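Local atomic coordinates of CocE/NonD family hydrolase (Staphylococcus aureus subsp. aureus COL, PDB entry 3III), a protein that probably hydrolyses ester or amide bonds, as a serine hydrolase of the CocE/NonD family related to X-Pro dipeptidyl-peptidases of the alpha/beta-hydrolase superfamily. Residues A[382-387]-A[542-547]; A[392-397]-A[508-513]; A[413-418]-A[488-493]; A[422-427]-A[456-461]. All blocks are in the same frame, centred on the assembly; numbering follows the deposited sequence. Where two conformers were deposited one is given.

How the contacts relate
All four contacts are antiparallel strand pairs in the all-beta C-terminal region, which has no helix between the paired segments. Contacts 1 and 3 belong to one sheet, joined through neighbouring strands 541-546 and 408-417; contacts 2 and 4 belong to the facing five-stranded sheet, through strands 508-514 and 424-432. Leu425 of contact 4 reaches contacts 1 and 3 across the sandwich. Contact 4 is the most buried and the most polar, with a two-pronged salt bridge and a doubly engaged carboxylate. The other three are partly buried. Contact 1 turns on a tyrosine-histidine bond, contact 2 on a serine-glutamate bond at its more exposed face, and contact 3 on proline against tryptophan.

Contact 1. Residues A[382-387]-A[542-547]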
loop_
_atom_site.group_PDB
_atom_site.type_symbol
_atom_site.label_atom_id
_atom_site.label_comp_id
_atom_site.label_asym_id
_atom_site.label_seq_id
_atom_site.Cartn_x
_atom_site.Cartn_y
_atom_site.Cartn_z
ATOM N N ALA A 382 -8.995 33.499 2.224
ATOM C CA ALA A 382 -9.309 32.932 3.535
ATOM C C ALA A 382 -8.006 32.557 4.221
ATOM O O ALA A 382 -6.924 32.518 3.595
ATOM C CB ALA A 382 -10.170 31.724 3.403
ATOM N N GLN A 383 -8.117 32.239 5.505
ATOM C CA GLN A 383 -6.963 32.269 6.380
ATOM C C GLN A 383 -7.154 31.267 7.506
ATOM O O GLN A 383 -8.277 31.094 7.978
ATOM C CB GLN A 383 -6.890 33.658 6.920
ATOM C CG GLN A 383 -5.607 34.043 7.485
ATOM C CD GLN A 383 -5.619 35.477 7.961
ATOM O OE1 GLN A 383 -5.114 36.353 7.276
ATOM N NE2 GLN A 383 -6.198 35.726 9.125
ATOM N N TYR A 384 -6.098 30.581 7.927
ATOM C CA TYR A 384 -6.202 29.808 9.152
ATOM C C TYR A 384 -4.842 29.872 9.812
ATOM O O TYR A 384 -3.832 30.112 9.136
ATOM C CB TYR A 384 -6.645 28.364 8.883
ATOM C CG TYR A 384 -5.736 27.611 7.923
ATOM C CD1 TYR A 384 -4.588 27.007 8.362
ATOM C CD2 TYR A 384 -6.049 27.507 6.575
ATOM C CE1 TYR A 384 -3.740 26.358 7.485
ATOM C CE2 TYR A 384 -5.221 26.840 5.696
ATOM C CZ TYR A 384 -4.065 26.272 6.159
ATOM O OH TYR A 384 -3.216 25.652 5.284
ATOM N N ASP A 385 -4.809 29.714 11.130
ATOM C CA ASP A 385 -3.522 29.627 11.856
ATOM C C ASP A 385 -2.941 28.203 11.629
ATOM O O ASP A 385 -3.517 27.223 12.104
ATOM C CB ASP A 385 -3.752 29.882 13.350
ATOM C CG ASP A 385 -2.451 29.796 14.187
ATOM O OD1 ASP A 385 -1.377 29.285 13.711
ATOM O OD2 ASP A 385 -2.533 30.271 15.330
ATOM N N SER A 386 -1.821 28.109 10.911
ATOM C CA SER A 386 -1.183 26.838 10.591
ATOM C C SER A 386 -0.658 26.067 11.805
ATOM O O SER A 386 -0.422 24.893 11.693
ATOM C CB SER A 386 -0.046 27.001 9.545
ATOM O OG SER A 386 1.061 27.747 10.070
ATOM N N GLU A 387 -0.435 26.733 12.936
ATOM C CA GLU A 387 0.013 26.087 14.172
ATOM C C GLU A 387 -1.109 25.753 15.167
ATOM O O GLU A 387 -0.834 25.181 16.205
ATOM C CB GLU A 387 0.991 27.024 14.888
ATOM C CG GLU A 387 2.150 27.461 13.977
ATOM C CD GLU A 387 3.088 28.405 14.666
ATOM O OE1 GLU A 387 3.028 29.621 14.385
ATOM O OE2 GLU A 387 3.862 27.899 15.507
ATOM N N HIS A 542 -1.716 30.844 7.291
ATOM C CA HIS A 542 -1.736 30.428 5.910
ATOM C C HIS A 542 -2.897 31.142 5.242
ATOM O O HIS A 542 -3.998 31.153 5.782
ATOM C CB HIS A 542 -1.925 28.930 5.762
ATOM C CG HIS A 542 -0.703 28.118 6.079
ATOM N ND1 HIS A 542 -0.650 26.755 5.879
ATOM C CD2 HIS A 542 0.512 28.482 6.556
ATOM C CE1 HIS A 542 0.559 26.318 6.209
ATOM N NE2 HIS A 542 1.286 27.350 6.604
HETATM N N MSE A 543 -2.632 31.678 4.053
HETATM C CA MSE A 543 -3.642 32.295 3.185
HETATM C C MSE A 543 -4.030 31.385 2.051
HETATM O O MSE A 543 -3.157 30.799 1.446
HETATM C CB MSE A 543 -3.042 33.512 2.520
HETATM C CG MSE A 543 -2.369 34.375 3.499
HETATM SE SE MSE A 543 -3.735 35.420 4.262
HETATM C CE MSE A 543 -3.497 36.983 3.080
ATOM N N ILE A 544 -5.321 31.331 1.729
ATOM C CA ILE A 544 -5.838 30.534 0.599
ATOM C C ILE A 544 -6.728 31.447 -0.287
ATOM O O ILE A 544 -7.694 32.039 0.176
ATOM C CB ILE A 544 -6.697 29.320 1.089
ATOM C CG1 ILE A 544 -5.915 28.410 2.036
ATOM C CG2 ILE A 544 -7.203 28.474 -0.080
ATOM C CD1 ILE A 544 -4.620 27.932 1.492
ATOM N N TYR A 545 -6.358 31.592 -1.549
ATOM C CA TYR A 545 -7.016 32.531 -2.435
ATOM C C TYR A 545 -7.953 31.806 -3.384
ATOM O O TYR A 545 -7.616 30.767 -3.930
ATOM C CB TYR A 545 -5.971 33.307 -3.235
ATOM C CG TYR A 545 -5.021 34.071 -2.391
ATOM C CD1 TYR A 545 -5.193 35.428 -2.169
ATOM C CD2 TYR A 545 -3.930 33.452 -1.836
ATOM C CE1 TYR A 545 -4.305 36.162 -1.386
ATOM C CE2 TYR A 545 -3.034 34.163 -1.049
ATOM C CZ TYR A 545 -3.225 35.494 -0.835
ATOM O OH TYR A 545 -2.311 36.164 -0.073
ATOM N N THR A 546 -9.146 32.358 -3.559
ATOM C CA THR A 546 -10.122 31.789 -4.468
ATOM C C THR A 546 -10.740 32.894 -5.302
ATOM O O THR A 546 -10.792 34.075 -4.868
ATOM C CB THR A 546 -11.222 31.108 -3.688
ATOM O OG1 THR A 546 -11.933 32.082 -2.913
ATOM C CG2 THR A 546 -10.643 29.992 -2.773
ATOM N N GLY A 547 -11.202 32.526 -6.496
ATOM C CA GLY A 547 -11.939 33.466 -7.348
ATOM C C GLY A 547 -11.049 34.269 -8.270
ATOM O O GLY A 547 -9.860 34.468 -8.001
#
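Tyr384 starts with CG between its backbone N and carbonyl carbon (chi1 57°), while His542 has CG beside the backbone N and anti to the carbonyl carbon (chi1 -75°); from these positions the two side chains meet on one face of the sheet. His542 CB lies over the phenol face, offset toward the rim, 3.8 Å from the centroid of the Tyr384 ring. The phenol hydroxyl then reaches the imidazole edge in its plane, and Tyr384 OH and His542 ND1 share a hydrogen bond of 2.9 Å in which either may be the donor. Ser386 adds a CH-pi contact, its CB sitting over the centre of the His542 ring at 3.3 Å from the centroid. A bond at the edge and a carbon on the face together restrict the turning of the imidazole. The Ser386 hydroxyl itself is bonded to Gly540 O. Farther along, Ile544 CG1 approaches Tyr384 CE2 at 4.0 Å, and Leu425 of strand 424-432 packs against both Tyr384 and His542.

Ala382 faces Ile544, and Tyr384 faces His542, as hydrogen-bonded pairs with two backbone bonds each; Ile544 N to Ala382 O measures 2.7 Å. Gln383 and Met543 form the non-hydrogen-bonded pair between them. Past the last pair, Asp385 OD1 accepts from Glu387 N, an Asx turn at the end of an antiparallel beta ladder.

Contact 2. Residues A[392-397]-A[508-513]; sequences DVSFKY and TLEVVV
Ser394 OG donates to Glu510 OE2 at 3.0 Å, meeting the carboxylate on its anti side and 23° out of its plane. The same oxygen lies 3.6 Å from Lys396 CE. Lys396 NZ stays 4.3 Å from Glu510 OE2, too far for a salt bridge though near enough for some attraction. Chi1 of Glu510 (-175°) sets CG anti to its backbone N, and the extended chain beyond runs side by side with the lysine. On this face Lys396 CB rests on Thr508 CG2 at 3.7 Å, and the Thr508 hydroxyl is bonded to Thr398. The opposite face is largely apolar: Val393 CG2 meets Val513 CB at 3.9 Å, and Phe395 CD2 lies 4.3 Å from Val511 CG1.

These side chains are set in place by an antiparallel ladder with three hydrogen-bonded pairs, Val393 with Val513, Phe395 with Val511 and Tyr397 with Leu509. Each pair closes two backbone bonds, Val511 N to Phe395 O being 2.8 Å. Ser394 with Val512 and Lys396 with Glu510 are the non-hydrogen-bonded pairs between them, which brings serine, lysine and glutamate to one side.

Strand 392-398 is an outermost member of its five-stranded sheet within the chain, and strand 508-514 continues it to strand 424-432. Leu371 of strand 370-372 covers Phe395, Tyr397, Leu509 and Val511, while Leu411 of strand 408-417 packs against Val511 and Val513, and Leu413 against Val513, from the facing sheet.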
loop_
_atom_site.group_PDB
_atom_site.type_symbol
_atom_site.label_atom_id
_atom_site.label_comp_id
_atom_site.label_asym_id
_atom_site.label_seq_id
_atom_site.Cartn_x
_atom_site.Cartn_y
_atom_site.Cartn_z
ATOM N N ASP A 392 -8.820 25.258 10.551
ATOM C CA ASP A 392 -8.721 24.801 9.186
ATOM C C ASP A 392 -9.596 25.669 8.311
ATOM O O ASP A 392 -10.271 26.547 8.824
ATOM C CB ASP A 392 -9.099 23.323 9.105
ATOM C CG ASP A 392 -10.557 23.046 9.494
ATOM O OD1 ASP A 392 -11.434 23.832 9.130
ATOM O OD2 ASP A 392 -10.805 22.010 10.145
ATOM N N VAL A 393 -9.544 25.510 6.993
ATOM C CA VAL A 393 -10.615 26.075 6.174
ATOM C C VAL A 393 -11.302 24.921 5.483
ATOM O O VAL A 393 -10.655 23.929 5.142
ATOM C CB VAL A 393 -10.124 27.094 5.147
ATOM C CG1 VAL A 393 -9.608 28.370 5.852
ATOM C CG2 VAL A 393 -9.088 26.502 4.224
ATOM N N SER A 394 -12.605 25.035 5.260
ATOM C CA SER A 394 -13.304 23.973 4.594
ATOM C C SER A 394 -14.346 24.442 3.593
ATOM O O SER A 394 -14.761 25.580 3.618
ATOM C CB SER A 394 -13.885 23.001 5.609
ATOM O OG SER A 394 -15.140 23.403 6.032
ATOM N N PHE A 395 -14.692 23.550 2.678
ATOM C CA PHE A 395 -15.514 23.844 1.507
ATOM C C PHE A 395 -16.416 22.688 1.169
ATOM O O PHE A 395 -15.942 21.558 1.012
ATOM C CB PHE A 395 -14.613 24.106 0.317
ATOM C CG PHE A 395 -13.575 25.160 0.576
ATOM C CD1 PHE A 395 -13.853 26.497 0.316
ATOM C CD2 PHE A 395 -12.343 24.827 1.125
ATOM C CE1 PHE A 395 -12.954 27.473 0.573
ATOM C CE2 PHE A 395 -11.416 25.849 1.421
ATOM C CZ PHE A 395 -11.701 27.148 1.128
ATOM N N LYS A 396 -17.699 22.964 0.989
ATOM C CA LYS A 396 -18.694 21.898 0.895
ATOM C C LYS A 396 -19.534 21.996 -0.348
ATOM O O LYS A 396 -19.851 23.111 -0.799
ATOM C CB LYS A 396 -19.661 21.907 2.051
ATOM C CG LYS A 396 -19.049 21.654 3.391
ATOM C CD LYS A 396 -20.104 21.934 4.450
ATOM C CE LYS A 396 -19.614 21.539 5.802
ATOM N NZ LYS A 396 -20.145 22.446 6.838
ATOM N N TYR A 397 -19.916 20.815 -0.840
ATOM C CA TYR A 397 -20.884 20.641 -1.901
ATOM C C TYR A 397 -21.879 19.520 -1.527
ATOM O O TYR A 397 -21.482 18.416 -1.204
ATOM C CB TYR A 397 -20.154 20.276 -3.192
ATOM C CG TYR A 397 -21.076 20.070 -4.354
ATOM C CD1 TYR A 397 -21.564 21.145 -5.074
ATOM C CD2 TYR A 397 -21.513 18.766 -4.703
ATOM C CE1 TYR A 397 -22.466 20.974 -6.125
ATOM C CE2 TYR A 397 -22.423 18.579 -5.740
ATOM C CZ TYR A 397 -22.882 19.695 -6.461
ATOM O OH TYR A 397 -23.777 19.547 -7.483
ATOM N N THR A 508 -22.967 15.210 1.465
ATOM C CA THR A 508 -22.043 16.317 1.185
ATOM C C THR A 508 -20.608 15.871 1.091
ATOM O O THR A 508 -20.169 15.066 1.884
ATOM C CB THR A 508 -22.172 17.293 2.333
ATOM O OG1 THR A 508 -23.539 17.752 2.355
ATOM C CG2 THR A 508 -21.179 18.531 2.201
ATOM N N LEU A 509 -19.868 16.436 0.159
ATOM C CA LEU A 509 -18.426 16.290 0.123
ATOM C C LEU A 509 -17.849 17.540 0.691
ATOM O O LEU A 509 -18.307 18.687 0.385
ATOM C CB LEU A 509 -17.964 16.076 -1.337
ATOM C CG LEU A 509 -16.449 15.992 -1.572
ATOM C CD1 LEU A 509 -16.118 15.168 -2.868
ATOM C CD2 LEU A 509 -15.802 17.361 -1.632
ATOM N N GLU A 510 -16.851 17.357 1.531
ATOM C CA GLU A 510 -16.176 18.466 2.183
ATOM C C GLU A 510 -14.683 18.360 1.956
ATOM O O GLU A 510 -14.075 17.320 2.219
ATOM C CB GLU A 510 -16.457 18.476 3.669
ATOM C CG GLU A 510 -15.871 19.685 4.415
ATOM C CD GLU A 510 -16.106 19.584 5.924
ATOM O OE1 GLU A 510 -16.138 18.449 6.470
ATOM O OE2 GLU A 510 -16.267 20.631 6.562
ATOM N N VAL A 511 -14.106 19.434 1.431
ATOM C CA VAL A 511 -12.677 19.588 1.383
ATOM C C VAL A 511 -12.236 20.317 2.650
ATOM O O VAL A 511 -12.788 21.359 2.970
ATOM C CB VAL A 511 -12.252 20.490 0.205
ATOM C CG1 VAL A 511 -10.789 20.897 0.391
ATOM C CG2 VAL A 511 -12.445 19.797 -1.070
ATOM N N VAL A 512 -11.172 19.839 3.300
ATOM C CA VAL A 512 -10.591 20.489 4.460
ATOM C C VAL A 512 -9.116 20.759 4.119
ATOM O O VAL A 512 -8.442 19.893 3.568
ATOM C CB VAL A 512 -10.623 19.574 5.687
ATOM C CG1 VAL A 512 -9.929 20.233 6.886
ATOM C CG2 VAL A 512 -12.062 19.138 6.016
ATOM N N VAL A 513 -8.628 21.954 4.453
ATOM C CA VAL A 513 -7.228 22.296 4.319
ATOM C C VAL A 513 -6.757 22.797 5.680
ATOM O O VAL A 513 -7.415 23.657 6.318
ATOM C CB VAL A 513 -7.001 23.330 3.198
ATOM C CG1 VAL A 513 -5.458 23.651 3.067
ATOM C CG2 VAL A 513 -7.560 22.851 1.885
#

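Contact 3. Residues A[413-418]-A[488-493]; sequences LWVSTK and EIVPVE
The Trp414 indole carries Pro491 on one face: CB of the proline stands 3.6 Å from the centroid of the six-membered ring and only 5° off its normal, a CH-pi contact. Trp414 CG lies beside the backbone N, anti to the carbonyl carbon (chi1 -63°). Pro491 CD adds to the cover, coming within 3.5 Å of Trp414 CZ3. At the indole edge, near its plane, Ile489 CG2 approaches Trp414 CE3 at 4.2 Å. Tyr550 also meets the ring edge-to-face, and Trp414 NE1 is bonded to Asp551.

On the other side of the sheet only aliphatic groups meet across the pair. Val415 CG2 touches Val490 CG2 at 3.8 Å, and Leu413 CB touches Val492 CG2; Leu425 of strand 424-432 packs onto Val415 and Val492.

Leu413 with Val492 and Val415 with Val490 are hydrogen-bonded pairs, two backbone bonds each. Pro491, which has no N-H to give, occupies the non-hydrogen-bonded position opposite Trp414, where the ladder needs none. Beyond Val415 a water takes over, accepting from Thr417 N and lying 2.7 Å from Glu488 O, to which it can donate. This is a strongly twisted antiparallel pair with one apolar face turned inward, as in the beta-sandwich of galactose-binding-like domains.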
loop_
_atom_site.group_PDB
_atom_site.type_symbol
_atom_site.label_atom_id
_atom_site.label_comp_id
_atom_site.label_asym_id
_atom_site.label_seq_id
_atom_site.Cartn_x
_atom_site.Cartn_y
_atom_site.Cartn_z
ATOM N N LEU A 413 -4.903 24.837 -5.280
ATOM C CA LEU A 413 -5.005 26.020 -4.437
ATOM C C LEU A 413 -4.040 27.111 -4.836
ATOM O O LEU A 413 -2.928 26.828 -5.290
ATOM C CB LEU A 413 -4.776 25.686 -2.950
ATOM C CG LEU A 413 -5.591 24.562 -2.317
ATOM C CD1 LEU A 413 -4.967 24.151 -0.960
ATOM C CD2 LEU A 413 -7.104 24.927 -2.204
ATOM N N TRP A 414 -4.452 28.356 -4.626
ATOM C CA TRP A 414 -3.544 29.455 -4.611
ATOM C C TRP A 414 -3.266 29.895 -3.164
ATOM O O TRP A 414 -4.183 30.157 -2.393
ATOM C CB TRP A 414 -4.077 30.611 -5.459
ATOM C CG TRP A 414 -4.212 30.270 -6.913
ATOM C CD1 TRP A 414 -5.218 29.561 -7.506
ATOM C CD2 TRP A 414 -3.346 30.691 -7.965
ATOM N NE1 TRP A 414 -5.007 29.498 -8.862
ATOM C CE2 TRP A 414 -3.847 30.140 -9.164
ATOM C CE3 TRP A 414 -2.144 31.391 -7.996
ATOM C CZ2 TRP A 414 -3.242 30.350 -10.391
ATOM C CZ3 TRP A 414 -1.513 31.597 -9.224
ATOM C CH2 TRP A 414 -2.065 31.065 -10.407
ATOM N N VAL A 415 -1.983 29.962 -2.794
ATOM C CA VAL A 415 -1.613 30.068 -1.397
ATOM C C VAL A 415 -0.441 31.055 -1.212
ATOM O O VAL A 415 0.369 31.291 -2.149
ATOM C CB VAL A 415 -1.217 28.685 -0.829
ATOM C CG1 VAL A 415 -2.350 27.613 -0.918
ATOM C CG2 VAL A 415 0.103 28.183 -1.468
ATOM N N SER A 416 -0.362 31.654 -0.014
ATOM C CA SER A 416 0.763 32.444 0.414
ATOM C C SER A 416 0.895 32.394 1.927
ATOM O O SER A 416 -0.019 32.014 2.606
ATOM C CB SER A 416 0.618 33.911 0.024
ATOM O OG SER A 416 -0.357 34.543 0.841
ATOM N N THR A 417 2.036 32.854 2.437
ATOM C CA THR A 417 2.329 32.863 3.866
ATOM C C THR A 417 3.237 34.089 4.129
ATOM O O THR A 417 3.948 34.577 3.254
ATOM C CB THR A 417 3.011 31.540 4.360
ATOM O OG1 THR A 417 3.243 31.601 5.772
ATOM C CG2 THR A 417 4.372 31.295 3.650
ATOM N N LYS A 418 3.130 34.626 5.329
ATOM C CA LYS A 418 3.876 35.781 5.701
ATOM C C LYS A 418 5.022 35.488 6.641
ATOM O O LYS A 418 6.038 36.198 6.593
ATOM C CB LYS A 418 2.952 36.784 6.357
ATOM C CG LYS A 418 2.868 38.025 5.575
ATOM C CD LYS A 418 1.826 39.004 6.149
ATOM C CE LYS A 418 2.225 39.526 7.521
ATOM N NZ LYS A 418 1.025 40.060 8.278
ATOM N N GLU A 488 4.191 36.087 -1.359
ATOM C CA GLU A 488 4.242 35.450 -2.663
ATOM C C GLU A 488 3.093 34.453 -2.745
ATOM O O GLU A 488 3.072 33.488 -2.002
ATOM C CB GLU A 488 5.550 34.725 -2.851
ATOM C CG GLU A 488 5.822 34.253 -4.244
ATOM C CD GLU A 488 7.118 33.490 -4.299
ATOM O OE1 GLU A 488 7.932 33.542 -3.342
ATOM O OE2 GLU A 488 7.329 32.832 -5.316
ATOM N N ILE A 489 2.147 34.730 -3.639
ATOM C CA ILE A 489 1.031 33.869 -3.914
ATOM C C ILE A 489 1.364 32.863 -5.027
ATOM O O ILE A 489 1.672 33.273 -6.167
ATOM C CB ILE A 489 -0.177 34.711 -4.379
ATOM C CG1 ILE A 489 -0.571 35.703 -3.282
ATOM C CG2 ILE A 489 -1.348 33.849 -4.729
ATOM C CD1 ILE A 489 -1.585 36.776 -3.752
ATOM N N VAL A 490 1.288 31.560 -4.721
ATOM C CA VAL A 490 1.687 30.523 -5.704
ATOM C C VAL A 490 0.582 29.478 -5.910
ATOM O O VAL A 490 -0.256 29.244 -4.975
ATOM C CB VAL A 490 3.007 29.869 -5.300
ATOM C CG1 VAL A 490 4.138 30.949 -5.132
ATOM C CG2 VAL A 490 2.824 29.071 -4.033
ATOM N N PRO A 491 0.505 28.890 -7.130
ATOM C CA PRO A 491 -0.455 27.823 -7.400
ATOM C C PRO A 491 0.136 26.486 -7.025
ATOM O O PRO A 491 1.312 26.253 -7.338
ATOM C CB PRO A 491 -0.634 27.892 -8.925
ATOM C CG PRO A 491 0.662 28.448 -9.397
ATOM C CD PRO A 491 1.120 29.384 -8.379
ATOM N N VAL A 492 -0.654 25.648 -6.349
ATOM C CA VAL A 492 -0.266 24.308 -5.941
ATOM C C VAL A 492 -1.358 23.353 -6.330
ATOM O O VAL A 492 -2.542 23.728 -6.396
ATOM C CB VAL A 492 0.022 24.196 -4.438
ATOM C CG1 VAL A 492 1.178 25.225 -4.029
ATOM C CG2 VAL A 492 -1.257 24.384 -3.632
ATOM N N GLU A 493 -0.963 22.136 -6.607
ATOM C CA GLU A 493 -1.911 21.046 -6.861
ATOM C C GLU A 493 -1.547 19.899 -5.973
ATOM O O GLU A 493 -0.403 19.410 -6.011
ATOM C CB GLU A 493 -1.851 20.610 -8.312
ATOM C CG GLU A 493 -2.284 21.726 -9.215
ATOM C CD GLU A 493 -2.238 21.388 -10.671
ATOM O OE1 GLU A 493 -2.451 20.226 -11.054
ATOM O OE2 GLU A 493 -2.025 22.337 -11.460
HETATM O O HOH W 1 4.139 33.158 0.447
#

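Contact 4. Residues A[422-427]-A[456-461]; sequences DMDLFA and WLRVSH
Asp424 and Arg458 form a side-on salt bridge, with NE and NH2 each serving one oxygen. Arg458 has CG anti to its backbone N (chi1 178°), and a bend at chi3 (-75°) places NE. Arg458 NE to Asp424 OD1 is 2.7 Å and nearly straight. Arg458 NH2 to Asp424 OD2 is 2.9 Å, and both oxygens use their syn lone pairs. The carboxylate and guanidinium planes lie 18° apart. Asp424 OD2 also accepts from Val537 N and Thr536 OG1, so the buried charge has several partners.

Asp422 grips the 3-10 turn that follows the strand. Its OD1 accepts from Ser460 N at 2.9 Å and from Met423 N, the two arriving from opposite faces of the carboxylate. Ser460 OG donates to Asp422 OD2 at 2.6 Å. Lys483 forms a salt bridge to the same OD2.

Backbone bonds join Leu425 and Leu457 in both directions, and Val459 N donates to Met423 O.

Among the apolar contacts, Leu425 CD1 presses on Val459 CG2 at 3.4 Å, tighter than usual for two carbons. Phe426 CD1 reaches the edge of the Trp456 indole, near its plane, 3.4 Å from Trp456 CD1.

Strand 424-432 lies between strands 508-514 and 447-458. From the facing sheet Val490 and Val492 of strand 490-503 pack on Val459, and Val415 on Met423, whereas on the other side Trp456 stacks with His205 and, like Asp424 and Arg458, touches Ile208.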
loop_
_atom_site.group_PDB
_atom_site.type_symbol
_atom_site.label_atom_id
_atom_site.label_comp_id
_atom_site.label_asym_id
_atom_site.label_seq_id
_atom_site.Cartn_x
_atom_site.Cartn_y
_atom_site.Cartn_z
ATOM N N ASP A 422 7.989 28.733 3.709
ATOM C CA ASP A 422 7.440 27.461 3.216
ATOM C C ASP A 422 6.155 27.138 3.976
ATOM O O ASP A 422 5.841 27.737 5.016
ATOM C CB ASP A 422 8.505 26.386 3.400
ATOM C CG ASP A 422 8.358 25.199 2.456
ATOM O OD1 ASP A 422 7.315 25.057 1.793
ATOM O OD2 ASP A 422 9.316 24.393 2.391
HETATM N N MSE A 423 5.379 26.213 3.425
HETATM C CA MSE A 423 4.125 25.811 4.005
HETATM C C MSE A 423 3.959 24.293 3.876
HETATM O O MSE A 423 4.259 23.730 2.843
HETATM C CB MSE A 423 2.959 26.482 3.269
HETATM C CG MSE A 423 3.075 27.974 3.236
HETATM SE SE MSE A 423 1.796 28.736 1.930
HETATM C CE MSE A 423 0.076 28.502 2.977
ATOM N N ASP A 424 3.494 23.666 4.940
ATOM C CA ASP A 424 3.051 22.305 4.886
ATOM C C ASP A 424 1.530 22.295 4.862
ATOM O O ASP A 424 0.902 22.697 5.840
ATOM C CB ASP A 424 3.595 21.510 6.092
ATOM C CG ASP A 424 5.096 21.198 5.953
ATOM O OD1 ASP A 424 5.541 21.076 4.800
ATOM O OD2 ASP A 424 5.801 21.003 6.976
ATOM N N LEU A 425 0.957 21.771 3.757
ATOM C CA LEU A 425 -0.488 21.750 3.563
ATOM C C LEU A 425 -0.991 20.293 3.671
ATOM O O LEU A 425 -0.420 19.361 3.075
ATOM C CB LEU A 425 -0.868 22.313 2.206
ATOM C CG LEU A 425 -0.462 23.746 1.807
ATOM C CD1 LEU A 425 -0.801 24.051 0.318
ATOM C CD2 LEU A 425 -1.153 24.713 2.690
ATOM N N PHE A 426 -2.037 20.143 4.466
ATOM C CA PHE A 426 -2.675 18.883 4.750
ATOM C C PHE A 426 -4.073 19.002 4.183
ATOM O O PHE A 426 -4.833 19.883 4.563
ATOM C CB PHE A 426 -2.742 18.663 6.258
ATOM C CG PHE A 426 -1.375 18.443 6.920
ATOM C CD1 PHE A 426 -1.000 17.209 7.347
ATOM C CD2 PHE A 426 -0.486 19.499 7.111
ATOM C CE1 PHE A 426 0.270 16.958 7.933
ATOM C CE2 PHE A 426 0.769 19.275 7.734
ATOM C CZ PHE A 426 1.148 18.030 8.164
ATOM N N ALA A 427 -4.375 18.169 3.208
ATOM C CA ALA A 427 -5.697 18.135 2.578
ATOM C C ALA A 427 -6.442 16.892 2.939
ATOM O O ALA A 427 -5.867 15.796 3.145
ATOM C CB ALA A 427 -5.585 18.251 1.106
ATOM N N TRP A 456 -1.165 15.467 0.896
ATOM C CA TRP A 456 -0.201 16.375 1.538
ATOM C C TRP A 456 0.686 17.097 0.537
ATOM O O TRP A 456 1.055 16.538 -0.507
ATOM C CB TRP A 456 0.738 15.583 2.428
ATOM C CG TRP A 456 0.122 14.761 3.505
ATOM C CD1 TRP A 456 0.001 15.113 4.830
ATOM C CD2 TRP A 456 -0.339 13.422 3.407
ATOM N NE1 TRP A 456 -0.566 14.099 5.534
ATOM C CE2 TRP A 456 -0.768 13.033 4.701
ATOM C CE3 TRP A 456 -0.444 12.506 2.356
ATOM C CZ2 TRP A 456 -1.307 11.758 4.968
ATOM C CZ3 TRP A 456 -0.996 11.269 2.609
ATOM C CH2 TRP A 456 -1.413 10.905 3.931
ATOM N N LEU A 457 1.111 18.313 0.852
ATOM C CA LEU A 457 2.161 18.929 0.062
ATOM C C LEU A 457 2.961 19.977 0.851
ATOM O O LEU A 457 2.394 20.823 1.478
ATOM C CB LEU A 457 1.564 19.625 -1.154
ATOM C CG LEU A 457 2.581 20.250 -2.136
ATOM C CD1 LEU A 457 3.421 19.131 -2.833
ATOM C CD2 LEU A 457 1.872 21.177 -3.158
ATOM N N ARG A 458 4.275 19.925 0.730
ATOM C CA ARG A 458 5.155 21.001 1.167
ATOM C C ARG A 458 5.305 21.920 -0.051
ATOM O O ARG A 458 5.688 21.510 -1.172
ATOM C CB ARG A 458 6.469 20.421 1.681
ATOM C CG ARG A 458 7.501 21.475 2.126
ATOM C CD ARG A 458 8.600 20.840 2.947
ATOM N NE ARG A 458 8.130 20.528 4.293
ATOM C CZ ARG A 458 8.860 19.983 5.246
ATOM N NH1 ARG A 458 10.125 19.660 5.048
ATOM N NH2 ARG A 458 8.308 19.740 6.416
ATOM N N VAL A 459 4.895 23.166 0.135
ATOM C CA VAL A 459 4.733 24.084 -0.998
ATOM C C VAL A 459 6.054 24.393 -1.720
ATOM O O VAL A 459 6.072 24.587 -2.930
ATOM C CB VAL A 459 3.921 25.346 -0.539
ATOM C CG1 VAL A 459 3.889 26.455 -1.605
ATOM C CG2 VAL A 459 2.491 24.890 -0.139
ATOM N N SER A 460 7.180 24.400 -1.012
ATOM C CA SER A 460 8.480 24.526 -1.705
ATOM C C SER A 460 8.744 23.348 -2.693
ATOM O O SER A 460 9.551 23.470 -3.608
ATOM C CB SER A 460 9.641 24.657 -0.724
ATOM O OG SER A 460 9.807 23.468 -0.012
ATOM N N HIS A 461 7.988 22.264 -2.550
ATOM C CA HIS A 461 8.075 21.109 -3.461
ATOM C C HIS A 461 6.999 21.066 -4.538
ATOM O O HIS A 461 6.778 20.021 -5.183
ATOM C CB HIS A 461 7.971 19.841 -2.617
ATOM C CG HIS A 461 9.174 19.594 -1.765
ATOM N ND1 HIS A 461 9.795 18.356 -1.673
ATOM C CD2 HIS A 461 9.893 20.435 -0.989
ATOM C CE1 HIS A 461 10.824 18.447 -0.849
ATOM N NE2 HIS A 461 10.913 19.701 -0.425
#